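Local structure of periplasmic chaperone Spy (Escherichia coli, 5WO2) at residues D9-Q14 with P82-Q87; R16-G21 with Q73-N78; L31-A36 with E59-A64. The protein acts as an ATP-independent periplasmic chaperone that limits protein aggregation and lets bound client proteins fold while they remain on its surface. All coordinates share one frame; numbering follows the deposited sequence. Where two conformers were deposited one is given.

Contact 1 of 3, residues D9-Q14 with P82-Q87; sequences DAQKQQ and PEQKKQ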
ATOM      1  N   ASP B   9      26.287  17.494   2.386  1.00 75.01           N
ATOM      2  CA  ASP B   9      25.370  18.392   3.124  1.00 75.96           C
ATOM      3  C   ASP B   9      24.530  19.217   2.147  1.00 73.60           C
ATOM      4  O   ASP B   9      23.349  19.440   2.399  1.00 72.85           O
ATOM      5  CB  ASP B   9      26.092  19.318   4.151  1.00 81.00           C
ATOM      6  CG  ASP B   9      27.527  19.643   3.781  1.00 84.36           C
ATOM      7  OD1 ASP B   9      28.139  18.843   3.043  1.00 84.00           O
ATOM      8  OD2 ASP B   9      28.059  20.688   4.257  1.00 87.61           O
ATOM      9  N   ALA B  10      25.104  19.629   1.021  1.00 73.08           N
ATOM     10  CA  ALA B  10      24.298  20.196  -0.066  1.00 71.32           C
ATOM     11  C   ALA B  10      23.245  19.187  -0.562  1.00 67.68           C
ATOM     12  O   ALA B  10      22.122  19.562  -0.944  1.00 66.25           O
ATOM     13  CB  ALA B  10      25.186  20.650  -1.228  1.00 71.78           C
ATOM     14  N   GLN B  11      23.584  17.900  -0.535  1.00 67.43           N
ATOM     15  CA  GLN B  11      22.665  16.876  -1.036  1.00 64.60           C
ATOM     16  C   GLN B  11      21.504  16.702  -0.052  1.00 65.00           C
ATOM     17  O   GLN B  11      20.329  16.782  -0.443  1.00 61.72           O
ATOM     18  CB  GLN B  11      23.397  15.538  -1.270  1.00 63.93           C
ATOM     19  CG  GLN B  11      24.123  15.454  -2.619  1.00 62.42           C
ATOM     20  CD  GLN B  11      24.888  14.142  -2.801  1.00 61.43           C
ATOM     21  OE1 GLN B  11      25.448  13.596  -1.858  1.00 62.59           O
ATOM     22  NE2 GLN B  11      24.900  13.634  -4.023  1.00 59.17           N
ATOM     23  N   LYS B  12      21.846  16.498   1.221  1.00 67.52           N
ATOM     24  CA  LYS B  12      20.855  16.328   2.284  1.00 66.07           C
ATOM     25  C   LYS B  12      19.984  17.570   2.377  1.00 68.34           C
ATOM     26  O   LYS B  12      18.773  17.468   2.412  1.00 66.71           O
ATOM     27  CB  LYS B  12      21.538  16.053   3.625  1.00 68.33           C
ATOM     28  CG  LYS B  12      22.277  14.707   3.683  1.00 68.50           C
ATOM     29  CD  LYS B  12      23.380  14.629   4.784  1.00 73.47           C
ATOM     30  CE  LYS B  12      24.444  15.702   4.584  1.00 76.61           C
ATOM     31  NZ  LYS B  12      25.839  15.527   5.153  1.00 80.58           N
ATOM     32  N   GLN B  13      20.600  18.749   2.418  1.00 72.24           N
ATOM     33  CA  GLN B  13      19.813  19.985   2.379  1.00 75.13           C
ATOM     34  C   GLN B  13      18.788  19.881   1.246  1.00 72.90           C
ATOM     35  O   GLN B  13      17.595  20.140   1.438  1.00 72.95           O
ATOM     36  CB  GLN B  13      20.706  21.211   2.182  1.00 76.48           C
ATOM     37  N   GLN B  14      19.274  19.458   0.080  1.00 71.75           N
ATOM     38  CA  GLN B  14      18.471  19.353  -1.125  1.00 68.58           C
ATOM     39  C   GLN B  14      17.349  18.322  -0.973  1.00 65.63           C
ATOM     40  O   GLN B  14      16.220  18.579  -1.394  1.00 62.21           O
ATOM     41  CB  GLN B  14      19.362  18.991  -2.315  1.00 68.27           C
ATOM     42  N   PRO B  82      27.523   9.709  -9.984  1.00 49.69           N
ATOM     43  CA  PRO B  82      27.515   8.413 -10.673  1.00 49.80           C
ATOM     44  C   PRO B  82      27.758   7.232  -9.742  1.00 49.38           C
ATOM     45  O   PRO B  82      26.978   6.286  -9.792  1.00 46.82           O
ATOM     46  CB  PRO B  82      28.638   8.574 -11.697  1.00 51.33           C
ATOM     47  CG  PRO B  82      28.498   9.995 -12.093  1.00 51.90           C
ATOM     48  CD  PRO B  82      28.194  10.737 -10.804  1.00 51.58           C
ATOM     49  N   GLU B  83      28.783   7.271  -8.892  1.00 53.06           N
ATOM     50  CA  GLU B  83      28.974   6.167  -7.947  1.00 54.11           C
ATOM     51  C   GLU B  83      27.773   6.018  -6.984  1.00 50.12           C
ATOM     52  O   GLU B  83      27.366   4.905  -6.668  1.00 50.70           O
ATOM     53  CB  GLU B  83      30.284   6.338  -7.150  1.00 61.99           C
ATOM     54  CG  GLU B  83      30.548   7.753  -6.662  1.00 70.43           C
ATOM     55  CD  GLU B  83      31.351   8.619  -7.661  1.00 75.34           C
ATOM     56  OE1 GLU B  83      32.594   8.710  -7.505  1.00 82.35           O
ATOM     57  OE2 GLU B  83      30.742   9.213  -8.589  1.00 75.15           O
ATOM     58  N   GLN B  84      27.173   7.113  -6.525  1.00 47.23           N
ATOM     59  CA  GLN B  84      26.032   6.969  -5.619  1.00 47.09           C
ATOM     60  C   GLN B  84      24.787   6.395  -6.337  1.00 44.67           C
ATOM     61  O   GLN B  84      24.017   5.657  -5.728  1.00 43.73           O
ATOM     62  CB  GLN B  84      25.670   8.305  -4.977  1.00 48.68           C
ATOM     63  CG  GLN B  84      26.684   8.884  -3.968  1.00 52.33           C
ATOM     64  CD  GLN B  84      26.336  10.329  -3.609  1.00 54.49           C
ATOM     65  OE1 GLN B  84      25.986  11.121  -4.480  1.00 54.63           O
ATOM     66  NE2 GLN B  84      26.389  10.660  -2.320  1.00 56.70           N
ATOM     67  N   LYS B  85      24.587   6.732  -7.615  1.00 44.13           N
ATOM     68  CA  LYS B  85      23.469   6.155  -8.374  1.00 41.54           C
ATOM     69  C   LYS B  85      23.625   4.639  -8.543  1.00 43.10           C
ATOM     70  O   LYS B  85      22.662   3.896  -8.466  1.00 40.20           O
ATOM     71  CB  LYS B  85      23.357   6.787  -9.760  1.00 41.62           C
ATOM     72  CG  LYS B  85      22.916   8.222  -9.797  1.00 42.36           C
ATOM     73  CD  LYS B  85      22.978   8.784 -11.237  1.00 43.54           C
ATOM     74  CE  LYS B  85      22.472  10.221 -11.271  1.00 45.59           C
ATOM     75  NZ  LYS B  85      22.787  10.923 -12.536  1.00 48.05           N
ATOM     76  N   LYS B  86      24.850   4.177  -8.778  1.00 47.12           N
ATOM     77  CA  LYS B  86      25.075   2.738  -8.863  1.00 50.05           C
ATOM     78  C   LYS B  86      24.630   2.095  -7.572  1.00 47.39           C
ATOM     79  O   LYS B  86      24.016   1.042  -7.578  1.00 45.64           O
ATOM     80  CB  LYS B  86      26.538   2.391  -9.122  1.00 56.24           C
ATOM     81  CG  LYS B  86      27.022   2.686 -10.539  1.00 61.60           C
ATOM     82  CD  LYS B  86      28.205   1.776 -10.938  1.00 68.72           C
ATOM     83  CE  LYS B  86      29.436   1.912 -10.032  1.00 75.18           C
ATOM     84  NZ  LYS B  86      30.321   3.091 -10.372  1.00 79.81           N
ATOM     85  N   GLN B  87      24.946   2.747  -6.461  1.00 46.51           N
ATOM     86  CA  GLN B  87      24.620   2.210  -5.149  1.00 46.43           C
ATOM     87  C   GLN B  87      23.133   2.282  -4.872  1.00 42.46           C
ATOM     88  O   GLN B  87      22.533   1.345  -4.356  1.00 42.89           O
ATOM     89  CB  GLN B  87      25.371   2.964  -4.066  1.00 51.47           C
ATOM     90  CG  GLN B  87      25.124   2.406  -2.677  1.00 56.79           C
ATOM     91  CD  GLN B  87      25.679   0.989  -2.504  1.00 62.24           C
ATOM     92  OE1 GLN B  87      26.860   0.737  -2.755  1.00 65.18           O
ATOM     93  NE2 GLN B  87      24.819   0.062  -2.085  1.00 63.29           N
TER
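Gln11 and Gln84 reach out from opposite directions and meet amide to amide in a cyclic pair of hydrogen bonds. The bond from Gln11 NE2 to Gln84 OE1 is 2.8 Å long and nearly straight, and the returning bond from Gln84 NE2 to Gln11 OE1 measures 3.1 Å. The two amide planes are 16° apart; each accepting oxygen lies near the plane of the amide that donates to it, and each donor arrives in the plane of the opposite carbonyl, on a lone pair. Both chains are extended beyond CG, and each CG lies opposite the carbonyl carbon, beside the backbone N (chi1 -83° in Gln11, -69° in Gln84). This full reach spans backbones whose nearest CA atoms, those of Gln11 and Gln84, are 11.4 Å apart.

Each amide also has backbone partners. Gln11 OE1 accepts from Thr8 N and Gln84 OE1 from Thr81 N, each glutamine thus bonding back to the residue just before its own helix, as the third helical residue does in one half of a capping box. Gln11 NE2 donates to Ile79 O as well, and Gln84 NE2 to Leu5 O. Every oxygen and nitrogen of this buried pair therefore takes part in two bonds, which fixes the rotation of both amides.

These are the closing glutamines of two Leu-Thr-X-X-Gln sequences, Leu7 to Gln11 and Leu80 to Gln84, the signature from which the LTXXQ family takes its name. The pair fastens the first turn of helix 9-21 to the first turn of helix 82-94, with the connections carrying Leu5 and Ile79 drawn in against the two helix starts and Leu80 packed against Gln11.

Contact 2 of 3, residues R16-G21 with Q73-N78; sequences REIMKG and QNKIYN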
ATOM      1  N   ARG B  16      15.894  17.107   1.871  1.00 76.96           N
ATOM      2  CA  ARG B  16      14.901  17.620   2.793  1.00 81.50           C
ATOM      3  C   ARG B  16      13.984  18.580   2.035  1.00 83.03           C
ATOM      4  O   ARG B  16      12.760  18.546   2.191  1.00 83.00           O
ATOM      5  CB  ARG B  16      15.570  18.317   3.977  1.00 88.29           C
ATOM      6  CG  ARG B  16      16.493  17.430   4.816  1.00 90.84           C
ATOM      7  CD  ARG B  16      16.979  18.188   6.058  1.00 98.04           C
ATOM      8  NE  ARG B  16      18.345  17.845   6.479  1.00100.26           N
ATOM      9  CZ  ARG B  16      19.422  18.621   6.317  1.00101.29           C
ATOM     10  NH1 ARG B  16      19.339  19.811   5.725  1.00100.58           N
ATOM     11  NH2 ARG B  16      20.602  18.199   6.753  1.00103.22           N
ATOM     12  N   GLU B  17      14.586  19.402   1.177  1.00 81.52           N
ATOM     13  CA  GLU B  17      13.837  20.367   0.375  1.00 80.35           C
ATOM     14  C   GLU B  17      12.872  19.669  -0.576  1.00 75.06           C
ATOM     15  O   GLU B  17      11.748  20.127  -0.772  1.00 76.12           O
ATOM     16  CB  GLU B  17      14.788  21.257  -0.421  1.00 79.66           C
ATOM     17  N   ILE B  18      13.327  18.570  -1.172  1.00 70.09           N
ATOM     18  CA  ILE B  18      12.496  17.768  -2.072  1.00 66.49           C
ATOM     19  C   ILE B  18      11.295  17.228  -1.320  1.00 69.18           C
ATOM     20  O   ILE B  18      10.156  17.315  -1.788  1.00 68.82           O
ATOM     21  CB  ILE B  18      13.288  16.586  -2.677  1.00 62.20           C
ATOM     22  CG1 ILE B  18      14.432  17.097  -3.560  1.00 61.18           C
ATOM     23  CG2 ILE B  18      12.387  15.693  -3.508  1.00 58.02           C
ATOM     24  CD1 ILE B  18      15.526  16.064  -3.827  1.00 58.53           C
ATOM     25  N   MET B  19      11.563  16.654  -0.154  1.00 72.59           N
ATOM     26  CA  MET B  19      10.525  16.068   0.675  1.00 76.28           C
ATOM     27  C   MET B  19       9.541  17.125   1.140  1.00 81.42           C
ATOM     28  O   MET B  19       8.332  16.915   1.072  1.00 85.83           O
ATOM     29  CB  MET B  19      11.143  15.376   1.882  1.00 76.82           C
ATOM     30  CG  MET B  19      12.278  14.456   1.530  1.00 73.81           C
ATOM     31  SD  MET B  19      12.155  12.855   2.307  1.00 82.52           S
ATOM     32  CE  MET B  19      10.687  12.219   1.480  1.00 83.12           C
ATOM     33  N   LYS B  20      10.065  18.250   1.625  1.00 85.10           N
ATOM     34  CA  LYS B  20       9.227  19.352   2.093  1.00 86.82           C
ATOM     35  C   LYS B  20       8.161  19.700   1.050  1.00 89.52           C
ATOM     36  O   LYS B  20       6.987  19.884   1.386  1.00 90.16           O
ATOM     37  CB  LYS B  20      10.080  20.583   2.407  1.00 90.31           C
ATOM     38  N   GLY B  21       8.574  19.770  -0.215  1.00 86.58           N
ATOM     39  CA  GLY B  21       7.646  20.022  -1.301  1.00 88.01           C
ATOM     40  C   GLY B  21       6.801  18.792  -1.561  1.00 86.88           C
ATOM     41  O   GLY B  21       5.603  18.761  -1.262  1.00 85.86           O
ATOM     42  N   GLN B  73      11.470  10.221  -5.412  1.00 32.87           N
ATOM     43  CA  GLN B  73      12.635   9.366  -5.574  1.00 33.54           C
ATOM     44  C   GLN B  73      13.445   9.708  -6.826  1.00 32.20           C
ATOM     45  O   GLN B  73      14.677   9.642  -6.831  1.00 33.09           O
ATOM     46  CB  GLN B  73      12.207   7.916  -5.624  1.00 32.16           C
ATOM     47  CG  GLN B  73      11.570   7.456  -4.298  1.00 34.91           C
ATOM     48  CD  GLN B  73      12.564   7.450  -3.179  1.00 41.50           C
ATOM     49  OE1 GLN B  73      13.627   6.840  -3.292  1.00 44.42           O
ATOM     50  NE2 GLN B  73      12.253   8.164  -2.104  1.00 44.29           N
ATOM     51  N   ASN B  74      12.751  10.061  -7.903  1.00 31.81           N
ATOM     52  CA  ASN B  74      13.428  10.521  -9.112  1.00 31.66           C
ATOM     53  C   ASN B  74      14.227  11.794  -8.828  1.00 34.97           C
ATOM     54  O   ASN B  74      15.349  11.955  -9.300  1.00 36.40           O
ATOM     55  CB  ASN B  74      12.406  10.763 -10.232  1.00 32.35           C
ATOM     56  CG  ASN B  74      13.037  11.213 -11.511  1.00 35.25           C
ATOM     57  OD1 ASN B  74      13.220  12.417 -11.746  1.00 37.56           O
ATOM     58  ND2 ASN B  74      13.398  10.258 -12.356  1.00 36.75           N
ATOM     59  N   LYS B  75      13.651  12.703  -8.053  1.00 36.30           N
ATOM     60  CA  LYS B  75      14.358  13.958  -7.795  1.00 41.62           C
ATOM     61  C   LYS B  75      15.621  13.666  -6.988  1.00 42.72           C
ATOM     62  O   LYS B  75      16.658  14.292  -7.174  1.00 44.16           O
ATOM     63  CB  LYS B  75      13.460  14.950  -7.061  1.00 45.34           C
ATOM     64  CG  LYS B  75      12.476  15.682  -7.982  1.00 49.51           C
ATOM     65  CD  LYS B  75      11.657  16.736  -7.228  1.00 54.77           C
ATOM     66  CE  LYS B  75      10.457  17.165  -8.025  1.00 57.57           C
ATOM     67  NZ  LYS B  75      10.795  17.432  -9.461  1.00 60.28           N
ATOM     68  N   ILE B  76      15.537  12.697  -6.093  1.00 42.22           N
ATOM     69  CA  ILE B  76      16.675  12.325  -5.275  1.00 43.72           C
ATOM     70  C   ILE B  76      17.755  11.671  -6.128  1.00 41.42           C
ATOM     71  O   ILE B  76      18.921  12.074  -6.103  1.00 44.13           O
ATOM     72  CB  ILE B  76      16.226  11.379  -4.152  1.00 43.64           C
ATOM     73  CG1 ILE B  76      15.394  12.169  -3.133  1.00 45.69           C
ATOM     74  CG2 ILE B  76      17.430  10.707  -3.481  1.00 44.99           C
ATOM     75  CD1 ILE B  76      14.811  11.352  -2.058  1.00 44.77           C
ATOM     76  N   TYR B  77      17.366  10.662  -6.894  1.00 36.99           N
ATOM     77  CA  TYR B  77      18.284   9.970  -7.781  1.00 35.24           C
ATOM     78  C   TYR B  77      19.126  10.984  -8.564  1.00 36.82           C
ATOM     79  O   TYR B  77      20.320  10.802  -8.727  1.00 38.09           O
ATOM     80  CB  TYR B  77      17.499   9.081  -8.743  1.00 34.27           C
ATOM     81  CG  TYR B  77      18.368   8.240  -9.655  1.00 35.21           C
ATOM     82  CD1 TYR B  77      18.957   7.075  -9.190  1.00 34.64           C
ATOM     83  CD2 TYR B  77      18.589   8.599 -10.979  1.00 36.54           C
ATOM     84  CE1 TYR B  77      19.766   6.300 -10.002  1.00 34.59           C
ATOM     85  CE2 TYR B  77      19.401   7.801 -11.819  1.00 36.87           C
ATOM     86  CZ  TYR B  77      19.955   6.651 -11.320  1.00 35.78           C
ATOM     87  OH  TYR B  77      20.723   5.826 -12.086  1.00 36.79           O
ATOM     88  N   ASN B  78      18.501  12.059  -9.014  1.00 36.85           N
ATOM     89  CA  ASN B  78      19.216  13.018  -9.859  1.00 41.32           C
ATOM     90  C   ASN B  78      20.050  14.056  -9.111  1.00 46.84           C
ATOM     91  O   ASN B  78      20.760  14.831  -9.742  1.00 49.18           O
ATOM     92  CB  ASN B  78      18.230  13.708 -10.778  1.00 42.73           C
ATOM     93  CG  ASN B  78      17.881  12.851 -11.956  1.00 42.14           C
ATOM     94  OD1 ASN B  78      18.745  12.599 -12.799  1.00 44.52           O
ATOM     95  ND2 ASN B  78      16.620  12.370 -12.025  1.00 40.81           N
TER
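Ile18 lies over the near flank of Lys75, its CG2 methyl 3.8 Å from Lys75 CB and 3.9 Å from Lys75 CD, with the two side chains crossing obliquely. The second branch goes further along the helix: with CG1 opposite the carbonyl carbon (chi1 -64°), CD1 is carried to 4.0 Å from Ile76 CG1. There CD1 sits between Ile76 and Lys75, whose CB and carbonyl O are each also 4.0 Å from it. Ile18 and Lys75 also mark the closest approach of the backbones, their CA atoms being 7.1 Å apart. The contact joins helix 9-21 to the C-terminal part of helix 48-77, where Thr72 extends the surface met by Ile18 and Met19.

Within 73-78, Asn78 ND2 donates to Asn74 O at 3.0 Å, approaching above the carbonyl plane, while Asn78 N reaches the same oxygen from the other face. Asn78 ND2 also donates to Ser43 O of the second subunit, and Asn74 packs on Phe46 of that subunit, so the side of the helix bearing these asparagines serves the dimer.

Beyond its apolar stem Lys75 bends at chi4 (-45°), taking its ammonium group away from Ile18; there it makes a long, weak ion pair with Glu71. Methyls meet methylenes with no polar bond between the segments, so the attachment between them probably rests on van der Waals packing and partial burial of apolar surface rather than on directed bonds.

Contact 3 of 3, residues L31-A36 with E59-A64; sequences LEERRA and EEQRKA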
ATOM      1  N   LEU B  31      -9.171   9.680   5.300  1.00 91.79           N
ATOM      2  CA  LEU B  31      -9.856   8.848   6.289  1.00 79.75           C
ATOM      3  C   LEU B  31     -11.104   8.240   5.697  1.00 69.78           C
ATOM      4  O   LEU B  31     -11.561   7.176   6.127  1.00 64.74           O
ATOM      5  CB  LEU B  31     -10.222   9.662   7.525  1.00 80.44           C
ATOM      6  CG  LEU B  31      -9.155   9.747   8.615  1.00 84.30           C
ATOM      7  CD1 LEU B  31      -9.630  10.633   9.758  1.00 87.42           C
ATOM      8  CD2 LEU B  31      -8.795   8.356   9.117  1.00 80.99           C
ATOM      9  N   GLU B  32     -11.664   8.933   4.717  1.00 68.75           N
ATOM     10  CA  GLU B  32     -12.874   8.474   4.057  1.00 64.58           C
ATOM     11  C   GLU B  32     -12.742   7.025   3.566  1.00 62.90           C
ATOM     12  O   GLU B  32     -13.614   6.201   3.828  1.00 60.07           O
ATOM     13  CB  GLU B  32     -13.203   9.409   2.881  1.00 65.64           C
ATOM     14  N   GLU B  33     -11.648   6.717   2.865  1.00 67.65           N
ATOM     15  CA  GLU B  33     -11.456   5.392   2.270  1.00 65.69           C
ATOM     16  C   GLU B  33     -11.426   4.319   3.344  1.00 59.92           C
ATOM     17  O   GLU B  33     -12.018   3.244   3.179  1.00 57.51           O
ATOM     18  CB  GLU B  33     -10.160   5.331   1.463  1.00 71.49           C
ATOM     19  CG  GLU B  33     -10.072   6.357   0.357  1.00 76.86           C
ATOM     20  CD  GLU B  33      -8.657   6.828   0.137  1.00 83.54           C
ATOM     21  OE1 GLU B  33      -7.730   6.032   0.408  1.00 85.22           O
ATOM     22  OE2 GLU B  33      -8.467   7.992  -0.291  1.00 87.80           O
ATOM     23  N   ARG B  34     -10.725   4.628   4.431  1.00 55.89           N
ATOM     24  CA  ARG B  34     -10.610   3.721   5.566  1.00 51.64           C
ATOM     25  C   ARG B  34     -11.960   3.441   6.204  1.00 45.95           C
ATOM     26  O   ARG B  34     -12.275   2.290   6.474  1.00 42.70           O
ATOM     27  CB  ARG B  34      -9.662   4.293   6.617  1.00 56.05           C
ATOM     28  CG  ARG B  34      -9.455   3.425   7.852  1.00 58.09           C
ATOM     29  CD  ARG B  34      -8.257   2.499   7.704  1.00 63.87           C
ATOM     30  NE  ARG B  34      -7.942   1.808   8.958  1.00 67.76           N
ATOM     31  CZ  ARG B  34      -7.118   0.769   9.053  1.00 72.80           C
ATOM     32  NH1 ARG B  34      -6.512   0.301   7.968  1.00 75.65           N
ATOM     33  NH2 ARG B  34      -6.891   0.204  10.233  1.00 75.00           N
ATOM     34  N   ARG B  35     -12.748   4.477   6.470  1.00 45.42           N
ATOM     35  CA  ARG B  35     -14.037   4.274   7.126  1.00 43.91           C
ATOM     36  C   ARG B  35     -14.980   3.495   6.217  1.00 40.33           C
ATOM     37  O   ARG B  35     -15.734   2.664   6.678  1.00 37.71           O
ATOM     38  CB  ARG B  35     -14.657   5.611   7.529  1.00 46.09           C
ATOM     39  CG  ARG B  35     -13.761   6.398   8.453  1.00 48.37           C
ATOM     40  CD  ARG B  35     -14.501   7.387   9.334  1.00 52.50           C
ATOM     41  NE  ARG B  35     -13.632   7.803  10.428  1.00 58.96           N
ATOM     42  CZ  ARG B  35     -13.116   9.018  10.584  1.00 67.47           C
ATOM     43  NH1 ARG B  35     -13.396  10.010   9.732  1.00 71.56           N
ATOM     44  NH2 ARG B  35     -12.317   9.247  11.619  1.00 71.33           N
ATOM     45  N   ALA B  36     -14.935   3.767   4.920  1.00 41.10           N
ATOM     46  CA  ALA B  36     -15.730   2.994   3.982  1.00 39.66           C
ATOM     47  C   ALA B  36     -15.306   1.518   3.998  1.00 37.68           C
ATOM     48  O   ALA B  36     -16.161   0.624   3.976  1.00 39.26           O
ATOM     49  CB  ALA B  36     -15.605   3.579   2.564  1.00 41.92           C
ATOM     50  N   GLU B  59      -8.164   3.688  -5.643  1.00 28.24           N
ATOM     51  CA  GLU B  59      -7.236   3.841  -6.776  1.00 27.20           C
ATOM     52  C   GLU B  59      -6.868   5.329  -7.019  1.00 28.40           C
ATOM     53  O   GLU B  59      -5.727   5.642  -7.426  1.00 27.53           O
ATOM     54  CB  GLU B  59      -7.805   3.236  -8.070  1.00 27.28           C
ATOM     55  CG  GLU B  59      -7.869   1.724  -8.119  1.00 30.17           C
ATOM     56  CD  GLU B  59      -6.488   1.049  -8.222  1.00 31.57           C
ATOM     57  OE1 GLU B  59      -5.592   1.576  -8.942  1.00 32.99           O
ATOM     58  OE2 GLU B  59      -6.318  -0.027  -7.619  1.00 34.04           O
ATOM     59  N   GLU B  60      -7.769   6.259  -6.719  1.00 28.68           N
ATOM     60  CA  GLU B  60      -7.486   7.695  -6.794  0.51 31.44           C
ATOM     61  C   GLU B  60      -6.348   8.093  -5.877  1.00 30.32           C
ATOM     62  O   GLU B  60      -5.431   8.812  -6.228  1.00 30.10           O
ATOM     63  CB  GLU B  60      -8.719   8.515  -6.395  0.51 32.68           C
ATOM     64  CG  GLU B  60      -9.933   8.265  -7.247  0.51 33.02           C
ATOM     65  CD  GLU B  60     -11.033   9.294  -7.010  0.51 34.76           C
ATOM     66  OE1 GLU B  60     -12.174   9.005  -7.372  0.51 34.35           O
ATOM     67  OE2 GLU B  60     -10.754  10.401  -6.488  0.51 37.20           O
ATOM     68  N   GLN B  61      -6.454   7.638  -4.642  1.00 32.17           N
ATOM     69  CA  GLN B  61      -5.464   8.042  -3.673  1.00 35.49           C
ATOM     70  C   GLN B  61      -4.152   7.355  -3.960  1.00 32.42           C
ATOM     71  O   GLN B  61      -3.088   7.954  -3.805  1.00 33.16           O
ATOM     72  CB  GLN B  61      -5.924   7.727  -2.241  1.00 42.05           C
ATOM     73  CG  GLN B  61      -5.224   8.592  -1.230  1.00 51.25           C
ATOM     74  CD  GLN B  61      -5.684  10.037  -1.306  1.00 58.88           C
ATOM     75  OE1 GLN B  61      -4.934  10.935  -1.720  1.00 60.91           O
ATOM     76  NE2 GLN B  61      -6.934  10.268  -0.918  1.00 62.96           N
ATOM     77  N   ARG B  62      -4.219   6.081  -4.335  1.00 31.20           N
ATOM     78  CA  ARG B  62      -3.012   5.360  -4.676  1.00 29.49           C
ATOM     79  C   ARG B  62      -2.277   6.052  -5.845  1.00 28.08           C
ATOM     80  O   ARG B  62      -1.066   6.167  -5.827  1.00 29.14           O
ATOM     81  CB  ARG B  62      -3.331   3.918  -5.033  1.00 31.37           C
ATOM     82  CG  ARG B  62      -2.136   3.087  -5.498  1.00 34.69           C
ATOM     83  CD  ARG B  62      -2.513   1.622  -5.747  1.00 38.52           C
ATOM     84  NE  ARG B  62      -1.353   0.850  -6.202  1.00 43.02           N
ATOM     85  CZ  ARG B  62      -0.923   0.832  -7.463  1.00 48.81           C
ATOM     86  NH1 ARG B  62      -1.553   1.533  -8.391  1.00 48.40           N
ATOM     87  NH2 ARG B  62       0.135   0.107  -7.811  1.00 53.83           N
ATOM     88  N   LYS B  63      -3.008   6.540  -6.840  0.63 25.58           N
ATOM     89  CA  LYS B  63      -2.337   7.171  -7.939  0.63 25.13           C
ATOM     90  C   LYS B  63      -1.654   8.451  -7.469  0.63 26.84           C
ATOM     91  O   LYS B  63      -0.503   8.737  -7.860  0.63 27.08           O
ATOM     92  CB  LYS B  63      -3.325   7.449  -9.077  0.63 26.09           C
ATOM     93  CG  LYS B  63      -2.741   8.208 -10.197  0.63 26.87           C
ATOM     94  CD  LYS B  63      -3.799   8.610 -11.219  0.63 29.00           C
ATOM     95  CE  LYS B  63      -3.259   9.556 -12.227  0.63 33.01           C
ATOM     96  NZ  LYS B  63      -4.339  10.279 -12.967  0.63 37.89           N
ATOM     97  N   ALA B  64      -2.330   9.229  -6.629  1.00 28.78           N
ATOM     98  CA  ALA B  64      -1.722  10.436  -6.090  1.00 32.12           C
ATOM     99  C   ALA B  64      -0.467  10.090  -5.289  1.00 31.45           C
ATOM    100  O   ALA B  64       0.572  10.732  -5.441  1.00 31.51           O
ATOM    101  CB  ALA B  64      -2.690  11.178  -5.219  1.00 36.24           C
TER
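Glu33 OE2 accepts a hydrogen bond of 2.8 Å from Gln61 NE2, joining the two arms of a helical hairpin in which helix 48-77 returns roughly antiparallel along the shorter helix 32-41. The bond is straight, with an N-H...O angle of 169°. The donor arrives nearly head-on to the carboxylate C-O bond, and OE2 stays close to the amide plane of Gln61. Carboxylate and amide are 20° from coplanar although the two side chains themselves cross at about a right angle.

A bend at chi2 in each chain brings the two groups together. In Gln61, CG points away from the backbone N (chi1 -157°) and the chain folds at chi2, turning NE2 back toward the shorter helix. Glu33 is bent at the same torsion, and its carboxylate settles beside the CB and CG of Gln61 as well as facing the amide nitrogen.

At the main chain, Glu33 O accepts from Gln54 NE2, and the Glu33 side chain packs on Met58, which ties the same turn to a neighbouring part of helix 48-77. Elsewhere in these segments, Glu59 makes a salt bridge to Arg62 of the second subunit and Arg34 a cation-pi contact with Phe92 of that chain, placing this surface contact beside the dimer interface of the cradle.

The carboxylate also rests on aliphatic carbon: Gln61 CB is 3.2 Å from Glu33 OE2 and 3.6 Å from Glu33 OE1.

Contacts 1 and 2 form one neighbourhood, their centres 11 Å apart: both use helix 9-21, and Lys85 CE of the first packs 3.4 Å from Tyr77 O of the second. Contact 3 is on the opposite side of the chain's centre, its centre 24 Å from that of contact 2 and 33 Å from that of contact 1. Helix 48-77 bridges the distance, carrying one segment each of contacts 2 and 3, and both touch the second subunit. Along the chain the three are nested, contact 3 innermost. Bound zinc ions lie about 5 Å from the Lys75 side chain and about 9 Å from that of Gln61.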